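Local coordinates for protein copper-containing nitrite reductase (Hyphomicrobium denitrificans 1NES1, PDB 6TFO) that probably reduces nitrite to nitric oxide at copper centres, using electrons passed along by type 1 copper sites in its tethered cupredoxin domains, at residues 43-48 / 80-85; 114-117 / 122-125; 212-215 / 221-224; 238-243 / 263-268. All coordinates share one frame; numbering follows the deposited sequence.

Interaction 1. Residues 43-48 / 80-85; sequences MVYIGV and HDAVID. With CU (copper (II) ion), chain L.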
loop_
_atom_site.group_PDB
_atom_site.type_symbol
_atom_site.label_atom_id
_atom_site.label_comp_id
_atom_site.label_asym_id
_atom_site.label_seq_id
_atom_site.Cartn_x
_atom_site.Cartn_y
_atom_site.Cartn_z
ATOM N N MET C 43 -3.954 -0.728 -24.405
ATOM C CA MET C 43 -3.426 0.609 -24.034
ATOM C C MET C 43 -4.420 1.662 -24.535
ATOM O O MET C 43 -4.651 1.724 -25.768
ATOM C CB MET C 43 -2.064 0.838 -24.682
ATOM C CG MET C 43 -1.260 1.906 -24.013
ATOM S SD MET C 43 0.339 1.980 -24.862
ATOM C CE MET C 43 1.401 1.842 -23.430
ATOM N N VAL C 44 -5.019 2.427 -23.616
ATOM C CA VAL C 44 -6.209 3.278 -23.910
ATOM C C VAL C 44 -6.097 4.661 -23.254
ATOM O O VAL C 44 -5.149 4.937 -22.481
ATOM C CB VAL C 44 -7.510 2.589 -23.462
ATOM C CG1 VAL C 44 -7.725 1.288 -24.217
ATOM C CG2 VAL C 44 -7.550 2.375 -21.954
ATOM N N TYR C 45 -7.066 5.503 -23.590
ATOM C CA TYR C 45 -7.405 6.721 -22.833
ATOM C C TYR C 45 -8.519 6.332 -21.862
ATOM O O TYR C 45 -9.413 5.560 -22.252
ATOM C CB TYR C 45 -7.847 7.830 -23.785
ATOM C CG TYR C 45 -6.831 8.298 -24.795
ATOM C CD1 TYR C 45 -5.832 9.192 -24.456
ATOM C CD2 TYR C 45 -6.948 7.943 -26.124
ATOM C CE1 TYR C 45 -4.942 9.679 -25.401
ATOM C CE2 TYR C 45 -6.067 8.415 -27.080
ATOM C CZ TYR C 45 -5.066 9.291 -26.718
ATOM O OH TYR C 45 -4.196 9.737 -27.667
ATOM N N ILE C 46 -8.440 6.826 -20.631
ATOM C CA ILE C 46 -9.506 6.665 -19.609
ATOM C C ILE C 46 -10.003 8.055 -19.197
ATOM O O ILE C 46 -9.167 8.915 -18.850
ATOM C CB ILE C 46 -8.999 5.851 -18.410
ATOM C CG1 ILE C 46 -8.267 4.589 -18.863
ATOM C CG2 ILE C 46 -10.161 5.525 -17.478
ATOM C CD1 ILE C 46 -7.280 4.059 -17.851
ATOM N N GLY C 47 -11.322 8.261 -19.231
ATOM C CA GLY C 47 -11.971 9.517 -18.815
ATOM C C GLY C 47 -11.813 9.757 -17.323
ATOM O O GLY C 47 -11.864 8.771 -16.550
ATOM N N VAL C 48 -11.613 11.024 -16.938
ATOM C CA VAL C 48 -11.471 11.480 -15.526
ATOM C C VAL C 48 -12.511 12.572 -15.277
ATOM O O VAL C 48 -12.488 13.580 -16.011
ATOM C CB VAL C 48 -10.054 11.995 -15.249
ATOM C CG1 VAL C 48 -9.855 12.305 -13.773
ATOM C CG2 VAL C 48 -9.009 11.018 -15.753
ATOM N N HIS C 80 3.029 9.509 -24.863
ATOM C CA HIS C 80 1.647 9.708 -25.368
ATOM C C HIS C 80 1.429 11.160 -25.815
ATOM O O HIS C 80 2.010 12.110 -25.220
ATOM C CB HIS C 80 0.591 9.328 -24.312
ATOM C CG HIS C 80 0.706 7.938 -23.784
ATOM N ND1 HIS C 80 0.423 6.843 -24.547
ATOM C CD2 HIS C 80 1.073 7.480 -22.569
ATOM C CE1 HIS C 80 0.615 5.756 -23.834
ATOM N NE2 HIS C 80 1.026 6.122 -22.619
ATOM N N ASP C 81 0.588 11.305 -26.828
ATOM C CA ASP C 81 -0.139 12.552 -27.124
ATOM C C ASP C 81 -1.594 12.178 -27.437
ATOM O O ASP C 81 -1.962 10.992 -27.331
ATOM C CB ASP C 81 0.576 13.319 -28.236
ATOM C CG ASP C 81 0.599 12.591 -29.562
ATOM O OD1 ASP C 81 -0.184 11.666 -29.716
ATOM O OD2 ASP C 81 1.401 12.977 -30.422
ATOM N N ALA C 82 -2.403 13.183 -27.744
ATOM C CA ALA C 82 -3.735 13.048 -28.351
ATOM C C ALA C 82 -3.754 13.952 -29.579
ATOM O O ALA C 82 -3.263 15.091 -29.468
ATOM C CB ALA C 82 -4.797 13.415 -27.340
ATOM N N VAL C 83 -4.255 13.450 -30.697
ATOM C CA VAL C 83 -4.287 14.171 -31.993
ATOM C C VAL C 83 -5.705 14.070 -32.550
ATOM O O VAL C 83 -6.313 12.986 -32.441
ATOM C CB VAL C 83 -3.249 13.595 -32.969
ATOM C CG1 VAL C 83 -3.275 14.320 -34.310
ATOM C CG2 VAL C 83 -1.859 13.619 -32.374
ATOM N N ILE C 84 -6.199 15.167 -33.124
ATOM C CA ILE C 84 -7.479 15.238 -33.894
ATOM C C ILE C 84 -7.144 15.884 -35.239
ATOM O O ILE C 84 -6.773 17.087 -35.244
ATOM C CB ILE C 84 -8.530 16.024 -33.090
ATOM C CG1 ILE C 84 -8.456 15.670 -31.602
ATOM C CG2 ILE C 84 -9.919 15.827 -33.680
ATOM C CD1 ILE C 84 -9.708 15.978 -30.822
ATOM N N ASP C 85 -7.177 15.108 -36.323
ATOM C CA ASP C 85 -6.542 15.513 -37.610
ATOM C C ASP C 85 -7.301 16.702 -38.214
ATOM O O ASP C 85 -6.628 17.680 -38.623
ATOM C CB ASP C 85 -6.451 14.336 -38.589
ATOM C CG ASP C 85 -5.360 13.331 -38.231
ATOM O OD1 ASP C 85 -4.438 13.691 -37.494
ATOM O OD2 ASP C 85 -5.445 12.196 -38.687
HETATM CU CU CU L . 0.301 6.758 -26.578
#
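Tyr45, its CG anti to the carbonyl carbon (chi1 -62°), lays its phenol across to the backbone of Asp81, while the matching torsion of His80 (chi1 -56°) turns the imidazole toward Met43 and the copper. The phenol hydroxyl Tyr45 OH donates to Asp81 O at 2.6 Å. A C=O...donor angle of 135°, with the donor in the carbonyl plane, puts this bond on a lone pair of the oxygen. The same Tyr45 OH lies 3.7 Å from Ala82 CB, so the methyl packs beside the bonded end of the ring. At the other end of the contact, Met43 SD reaches the edge of the His80 ring, 3.9 Å from His80 CE1 and near the ring plane. That ring is fixed on both nitrogens: His80 ND1 binds copper at 2.0 Å, and NE2 is hydrogen-bonded to Glu76, which probably leaves the ring little freedom to flip. Strand 42-48 is, within this chain, an outermost strand of one sheet of this cupredoxin domain, while strand 83-84, just beyond Ala82, belongs to the other. Tyr45 thus bridges the two sheets, its ring packed against Leu72 of strand 67-73 and Tyr115 of strand 111-116.

Interaction 2. Residues 114-117 / 122-125; sequences DYYC and HRQA. With CU (copper (II) ion), chain L.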
loop_
_atom_site.group_PDB
_atom_site.type_symbol
_atom_site.label_atom_id
_atom_site.label_comp_id
_atom_site.label_asym_id
_atom_site.label_seq_id
_atom_site.Cartn_x
_atom_site.Cartn_y
_atom_site.Cartn_z
ATOM N N ASP C 114 -11.710 11.105 -34.930
ATOM C CA ASP C 114 -10.845 10.281 -34.056
ATOM C C ASP C 114 -9.905 11.205 -33.302
ATOM O O ASP C 114 -9.256 12.042 -33.949
ATOM C CB ASP C 114 -10.061 9.232 -34.843
ATOM C CG ASP C 114 -10.887 8.011 -35.221
ATOM O OD1 ASP C 114 -12.072 7.945 -34.826
ATOM O OD2 ASP C 114 -10.338 7.144 -35.920
ATOM N N TYR C 115 -9.875 11.061 -31.984
ATOM C CA TYR C 115 -8.705 11.436 -31.161
ATOM C C TYR C 115 -7.882 10.170 -30.956
ATOM O O TYR C 115 -8.473 9.117 -30.636
ATOM C CB TYR C 115 -9.145 12.116 -29.868
ATOM C CG TYR C 115 -9.823 11.276 -28.816
ATOM C CD1 TYR C 115 -9.082 10.657 -27.817
ATOM C CD2 TYR C 115 -11.200 11.223 -28.734
ATOM C CE1 TYR C 115 -9.693 9.942 -26.804
ATOM C CE2 TYR C 115 -11.829 10.504 -27.733
ATOM C CZ TYR C 115 -11.072 9.858 -26.769
ATOM O OH TYR C 115 -11.677 9.160 -25.763
ATOM N N TYR C 116 -6.568 10.267 -31.141
ATOM C CA TYR C 116 -5.658 9.104 -31.104
ATOM C C TYR C 116 -4.254 9.536 -30.684
ATOM O O TYR C 116 -3.914 10.723 -30.758
ATOM C CB TYR C 116 -5.649 8.435 -32.477
ATOM C CG TYR C 116 -4.980 9.255 -33.539
ATOM C CD1 TYR C 116 -3.617 9.154 -33.750
ATOM C CD2 TYR C 116 -5.701 10.156 -34.310
ATOM C CE1 TYR C 116 -2.980 9.920 -34.713
ATOM C CE2 TYR C 116 -5.078 10.922 -35.285
ATOM C CZ TYR C 116 -3.710 10.814 -35.480
ATOM O OH TYR C 116 -3.082 11.564 -36.428
ATOM N N CYS C 117 -3.451 8.573 -30.246
ATOM C CA CYS C 117 -2.027 8.761 -29.903
ATOM C C CYS C 117 -1.207 8.484 -31.161
ATOM O O CYS C 117 -1.459 7.481 -31.821
ATOM C CB CYS C 117 -1.608 7.844 -28.761
ATOM S SG CYS C 117 0.143 8.019 -28.343
ATOM N N HIS C 122 0.874 2.983 -30.876
ATOM C CA HIS C 122 -0.017 3.216 -29.704
ATOM C C HIS C 122 -1.472 3.229 -30.172
ATOM O O HIS C 122 -2.350 2.781 -29.406
ATOM C CB HIS C 122 0.377 4.485 -28.942
ATOM C CG HIS C 122 1.591 4.294 -28.096
ATOM N ND1 HIS C 122 1.755 4.932 -26.889
ATOM C CD2 HIS C 122 2.689 3.525 -28.266
ATOM C CE1 HIS C 122 2.913 4.573 -26.357
ATOM N NE2 HIS C 122 3.492 3.694 -27.174
ATOM N N ARG C 123 -1.728 3.705 -31.392
ATOM C CA ARG C 123 -3.107 3.757 -31.937
ATOM C C ARG C 123 -3.586 2.316 -32.188
ATOM O O ARG C 123 -4.682 1.951 -31.713
ATOM C CB ARG C 123 -3.144 4.611 -33.202
ATOM C CG ARG C 123 -4.556 4.882 -33.709
ATOM C CD ARG C 123 -4.542 5.730 -34.962
ATOM N NE ARG C 123 -5.875 6.225 -35.282
ATOM C CZ ARG C 123 -6.142 7.167 -36.188
ATOM N NH1 ARG C 123 -7.396 7.524 -36.402
ATOM N NH2 ARG C 123 -5.161 7.748 -36.868
ATOM N N GLN C 124 -2.779 1.537 -32.906
ATOM C CA GLN C 124 -2.985 0.080 -33.141
ATOM C C GLN C 124 -3.229 -0.621 -31.786
ATOM O O GLN C 124 -4.117 -1.471 -31.714
ATOM C CB GLN C 124 -1.787 -0.549 -33.873
ATOM C CG GLN C 124 -1.451 0.044 -35.242
ATOM C CD GLN C 124 -0.330 1.072 -35.211
ATOM O OE1 GLN C 124 -0.411 2.145 -34.586
ATOM N NE2 GLN C 124 0.752 0.746 -35.902
ATOM N N ALA C 125 -2.486 -0.267 -30.731
ATOM C CA ALA C 125 -2.551 -0.910 -29.394
ATOM C C ALA C 125 -3.852 -0.568 -28.651
ATOM O O ALA C 125 -4.111 -1.199 -27.619
ATOM C CB ALA C 125 -1.345 -0.511 -28.593
HETATM CU CU CU L . 0.301 6.758 -26.578
HETATM O O HOH W 1 -0.038 5.515 -32.981
#
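Arg123 meets Asp114 and Tyr116 through its guanidinium, by charge at the edge and by stacking over a face. In the salt bridge, Arg123 NH1 donates to Asp114 OD2 at 3.0 Å. The oxygen lies in the guanidinium plane and offers its anti lone pair, but the N-H...O angle of 136° makes the bond distinctly bent, and the carboxylate is turned 74° from the guanidinium. With Tyr116 the planes are nearly parallel instead: the guanidinium lies on the ring with centres 3.8 Å apart and planes at 5°, a cation-pi pair with NH2 over the ring centre. An Arg123 side chain extended from CG to NE carries the group this far, and Gln128 takes up its NE.

Water supplies the backbone link, donating to Cys117 O at 2.7 Å and accepting from Arg123 N at 2.9 Å. Metal bonds join the remaining residues: Cys117 SG reaches copper at 2.2 Å and His122 ND1 at 2.4 Å, with Cys117 SG also 3.6 Å from His122 CB. Replacing Arg123 with an alanine would probably leave Asp114 without its cationic mate and one face of Tyr116 without its stacked partner.

Cys117 and His122 belong, with His80 and Met127, to a type 1 copper site, and both come from the ligand loop after strand 111-116. The chemistry implies a loop tied at the metal by thiolate and imidazole, through the bridging water, and by a charged, aromatic-backed bridge, where the nearby carboxylate probably stabilises the arginine's positive charge.

Interaction 3. Residues 212-215 / 221-224; sequences LKNA and IHSV. With CU (copper (II) ion), chain J.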
loop_
_atom_site.group_PDB
_atom_site.type_symbol
_atom_site.label_atom_id
_atom_site.label_comp_id
_atom_site.label_asym_id
_atom_site.label_seq_id
_atom_site.Cartn_x
_atom_site.Cartn_y
_atom_site.Cartn_z
ATOM N N LEU C 212 -33.296 37.996 13.751
ATOM C CA LEU C 212 -32.796 36.726 13.149
ATOM C C LEU C 212 -33.719 35.565 13.552
ATOM O O LEU C 212 -33.708 35.193 14.751
ATOM C CB LEU C 212 -31.345 36.483 13.571
ATOM C CG LEU C 212 -30.565 35.549 12.644
ATOM C CD1 LEU C 212 -29.073 35.851 12.692
ATOM C CD2 LEU C 212 -30.817 34.088 13.002
ATOM N N LYS C 213 -34.489 35.043 12.581
ATOM C CA LYS C 213 -35.333 33.819 12.684
ATOM C C LYS C 213 -34.536 32.623 12.140
ATOM O O LYS C 213 -34.221 32.658 10.948
ATOM C CB LYS C 213 -36.638 33.987 11.895
ATOM N N ASN C 214 -34.193 31.628 12.978
ATOM C CA ASN C 214 -33.593 30.325 12.557
ATOM C C ASN C 214 -34.728 29.349 12.238
ATOM O O ASN C 214 -35.509 29.052 13.151
ATOM C CB ASN C 214 -32.642 29.746 13.613
ATOM C CG ASN C 214 -31.778 28.602 13.117
ATOM O OD1 ASN C 214 -31.814 28.246 11.933
ATOM N ND2 ASN C 214 -31.012 28.012 14.020
ATOM N N ALA C 215 -34.826 28.900 10.982
ATOM C CA ALA C 215 -35.908 28.013 10.502
ATOM C C ALA C 215 -36.020 26.798 11.430
ATOM O O ALA C 215 -34.975 26.404 12.023
ATOM C CB ALA C 215 -35.670 27.596 9.076
ATOM N N ILE C 221 -27.649 25.684 15.380
ATOM C CA ILE C 221 -27.700 27.094 15.855
ATOM C C ILE C 221 -27.121 27.975 14.732
ATOM O O ILE C 221 -26.176 27.545 14.057
ATOM C CB ILE C 221 -26.944 27.223 17.203
ATOM C CG1 ILE C 221 -27.596 26.405 18.328
ATOM C CG2 ILE C 221 -26.784 28.685 17.598
ATOM C CD1 ILE C 221 -26.734 26.239 19.568
ATOM N N HIS C 222 -27.706 29.141 14.481
ATOM C CA HIS C 222 -27.144 30.172 13.566
ATOM C C HIS C 222 -27.101 31.538 14.257
ATOM O O HIS C 222 -27.784 31.730 15.290
ATOM C CB HIS C 222 -27.934 30.219 12.256
ATOM C CG HIS C 222 -27.784 28.959 11.486
ATOM N ND1 HIS C 222 -26.615 28.639 10.861
ATOM C CD2 HIS C 222 -28.625 27.923 11.297
ATOM C CE1 HIS C 222 -26.745 27.464 10.290
ATOM N NE2 HIS C 222 -27.978 27.008 10.536
ATOM N N SER C 223 -26.326 32.455 13.686
ATOM C CA SER C 223 -26.023 33.778 14.268
ATOM C C SER C 223 -25.660 34.756 13.144
ATOM O O SER C 223 -25.730 34.366 11.962
ATOM C CB SER C 223 -24.916 33.644 15.280
ATOM O OG SER C 223 -23.720 33.205 14.647
ATOM N N VAL C 224 -25.298 35.989 13.498
ATOM C CA VAL C 224 -24.737 36.952 12.514
ATOM C C VAL C 224 -23.780 37.901 13.228
ATOM O O VAL C 224 -24.095 38.359 14.338
ATOM C CB VAL C 224 -25.845 37.693 11.758
ATOM C CG1 VAL C 224 -26.734 38.479 12.694
ATOM C CG2 VAL C 224 -25.272 38.584 10.677
HETATM CU CU CU J . -24.783 29.513 10.724
#
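Asn214 presses its amide against the edge of His222, and the path of its side chain can be followed outward. CB leaves strand 207-214 toward the 221-224 loop, with CG anti to the backbone N (chi1 -167°). Asn214 CG then stands 3.7 Å from His222 CD2, near the ring plane, and the amide is turned 78° from the imidazole. At the tip, Asn214 OD1 comes to 3.3 Å from His222 CD2 while also bonding the hydroxyls of Thr173 and Ser218. Asn214 ND2 lies 3.6 Å from the same CD2 and is hydrogen-bonded to the carbonyls of Met220 and Thr241, so both ends of the buried amide are satisfied. A leucine in its place would probably leave those two carbonyls without their shared donor and the His222 edge without its polar neighbour.

Two residues back along the strand, and pointing the same way, Leu212 sets CD1 against Val224 CG1 at 3.5 Å, an apolar contact beside the polar pair. His222 is gripped on its other sides by copper, at 2.0 Å from ND1, and by Glu175 at NE2. With Cys263, His271 and Met276 it makes the His-Cys-His-Met set characteristic of a type 1 copper site in a cupredoxin domain.

Interaction 4. Residues 238-243 / 263-268; sequences YTQTDP and CATPSV. With CU (copper (II) ion), chain J.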
loop_
_atom_site.group_PDB
_atom_site.type_symbol
_atom_site.label_atom_id
_atom_site.label_comp_id
_atom_site.label_asym_id
_atom_site.label_seq_id
_atom_site.Cartn_x
_atom_site.Cartn_y
_atom_site.Cartn_z
ATOM N N TYR C 238 -25.352 38.223 20.567
ATOM C CA TYR C 238 -26.784 38.498 20.865
ATOM C C TYR C 238 -27.686 37.677 19.932
ATOM O O TYR C 238 -28.909 37.696 20.177
ATOM C CB TYR C 238 -27.104 40.002 20.739
ATOM C CG TYR C 238 -26.226 40.927 21.553
ATOM C CD1 TYR C 238 -24.962 41.285 21.110
ATOM C CD2 TYR C 238 -26.649 41.438 22.769
ATOM C CE1 TYR C 238 -24.135 42.109 21.853
ATOM C CE2 TYR C 238 -25.842 42.281 23.520
ATOM C CZ TYR C 238 -24.582 42.624 23.056
ATOM O OH TYR C 238 -23.749 43.439 23.770
ATOM N N THR C 239 -27.142 37.016 18.895
ATOM C CA THR C 239 -27.946 36.413 17.787
ATOM C C THR C 239 -27.726 34.898 17.656
ATOM O O THR C 239 -28.151 34.337 16.619
ATOM C CB THR C 239 -27.698 37.128 16.446
ATOM O OG1 THR C 239 -26.300 37.178 16.150
ATOM C CG2 THR C 239 -28.268 38.530 16.453
ATOM N N GLN C 240 -27.120 34.241 18.648
ATOM C CA GLN C 240 -27.007 32.754 18.675
ATOM C C GLN C 240 -28.434 32.231 18.834
ATOM O O GLN C 240 -28.968 32.310 19.950
ATOM C CB GLN C 240 -26.077 32.267 19.787
ATOM C CG GLN C 240 -24.627 32.708 19.622
ATOM C CD GLN C 240 -23.910 32.108 18.436
ATOM O OE1 GLN C 240 -23.955 30.903 18.206
ATOM N NE2 GLN C 240 -23.208 32.948 17.689
ATOM N N THR C 241 -29.043 31.777 17.742
ATOM C CA THR C 241 -30.496 31.477 17.649
ATOM C C THR C 241 -30.714 29.965 17.470
ATOM O O THR C 241 -30.243 29.405 16.435
ATOM C CB THR C 241 -31.122 32.241 16.477
ATOM O OG1 THR C 241 -30.686 33.599 16.547
ATOM C CG2 THR C 241 -32.631 32.149 16.466
ATOM N N ASP C 242 -31.412 29.326 18.422
ATOM C CA ASP C 242 -31.778 27.889 18.319
ATOM C C ASP C 242 -32.718 27.732 17.129
ATOM O O ASP C 242 -33.351 28.697 16.711
ATOM C CB ASP C 242 -32.418 27.371 19.604
ATOM C CG ASP C 242 -31.431 27.239 20.751
ATOM O OD1 ASP C 242 -30.201 27.167 20.491
ATOM O OD2 ASP C 242 -31.898 27.221 21.900
ATOM N N PRO C 243 -32.795 26.532 16.513
ATOM C CA PRO C 243 -33.790 26.268 15.475
ATOM C C PRO C 243 -35.233 26.526 15.934
ATOM O O PRO C 243 -35.570 26.228 17.057
ATOM C CB PRO C 243 -33.579 24.779 15.160
ATOM C CG PRO C 243 -32.121 24.541 15.494
ATOM C CD PRO C 243 -31.873 25.407 16.717
ATOM N N CYS C 263 -22.484 34.390 9.373
ATOM C CA CYS C 263 -22.779 33.581 10.583
ATOM C C CYS C 263 -21.514 33.499 11.456
ATOM O O CYS C 263 -20.404 33.500 10.904
ATOM C CB CYS C 263 -23.282 32.202 10.186
ATOM S SG CYS C 263 -23.813 31.207 11.600
ATOM N N ALA C 264 -21.675 33.493 12.777
ATOM C CA ALA C 264 -20.565 33.407 13.753
ATOM C C ALA C 264 -20.926 32.387 14.834
ATOM O O ALA C 264 -20.685 32.685 16.005
ATOM C CB ALA C 264 -20.282 34.756 14.341
ATOM N N THR C 265 -21.527 31.262 14.424
ATOM C CA THR C 265 -21.752 30.030 15.236
ATOM C C THR C 265 -20.653 29.024 14.887
ATOM O O THR C 265 -20.413 28.739 13.711
ATOM C CB THR C 265 -23.178 29.488 15.027
ATOM O OG1 THR C 265 -24.098 30.511 15.413
ATOM C CG2 THR C 265 -23.456 28.226 15.821
ATOM N N PRO C 266 -19.934 28.448 15.875
ATOM C CA PRO C 266 -18.851 27.509 15.564
ATOM C C PRO C 266 -19.370 26.246 14.861
ATOM O O PRO C 266 -20.489 25.824 15.149
ATOM C CB PRO C 266 -18.275 27.151 16.942
ATOM C CG PRO C 266 -18.815 28.206 17.905
ATOM C CD PRO C 266 -20.136 28.640 17.321
ATOM N N SER C 267 -18.620 25.645 13.913
ATOM C CA SER C 267 -17.409 26.158 13.289
ATOM C C SER C 267 -17.798 27.289 12.343
ATOM O O SER C 267 -18.601 27.058 11.395
ATOM C CB SER C 267 -16.676 25.059 12.540
ATOM O OG SER C 267 -15.564 25.541 11.800
ATOM N N VAL C 268 -17.242 28.466 12.582
ATOM C CA VAL C 268 -17.559 29.667 11.764
ATOM C C VAL C 268 -17.122 29.383 10.330
ATOM O O VAL C 268 -17.912 29.565 9.403
ATOM C CB VAL C 268 -16.933 30.932 12.382
ATOM C CG1 VAL C 268 -17.201 32.164 11.538
ATOM C CG2 VAL C 268 -17.421 31.145 13.803
HETATM CU CU CU J . -24.783 29.513 10.724
#
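The ligand loop of the second type 1 copper site, which leaves strand 257-262 at Cys263, is held at Ala264 and Thr265 by the amide of Gln240 in this cupredoxin domain. Gln240 is bent at chi2 (-67°), which swings its amide round to reach both residues. Two hydrogen bonds result. Thr265 OG1 donates to Gln240 OE1 at 2.8 Å, and Gln240 NE2 donates to Ala264 O at 3.0 Å with an N-H...O angle of 141°. In each the donor sits above the acceptor's carbonyl plane instead of on a lone pair, so the amide binds the loop by two tilted bonds. The same threonine hydroxyl is also hydrogen-bonded to Ser223. Gln240 OE1 also touches the threonine methyl, 3.6 Å from Thr265 CG2.

The 238-243 segment has its own brace, since Thr241 OG1 donates to Thr239 O at 2.6 Å. Beyond the held pair, Pro266 O is hydrogen-bonded to Ser104 of a neighbouring subunit.

What this loop carries is the metal ligand Cys263, next to His262, which binds a different copper. Such a Cys-His pair is the recognised electron route between type 1 and type 2 copper in nitrite reductases, and another copper, probably that one, lies about 7 Å from the side chain of Ala264. Cys263 SG binds its own copper at 2.1 Å, and the same sulfur accepts a weak hydrogen bond from Thr265 N, 3.6 Å away at an N-H...S angle of 153°.

The four contacts form two pairs, each built round one type 1 copper. Interactions 1 and 2 have centres 7 Å apart and share a sheet, Val83 N lying 2.7 Å from Tyr116 O in a probable hydrogen bond. Interactions 3 and 4, centres 6 Å apart, are joined by a probable hydrogen bond from Thr241 N to His222 O, 2.8 Å. Because Cys263 of interaction 4 adjoins His262, a ligand of the other copper, this pair sits beside the probable catalytic site. The two type 1 coppers stand about 50 Å apart, probably too far for direct electron transfer within one chain. A neighbouring subunit also packs on Ile221 of interaction 3, consistent with tethered domains working across subunits.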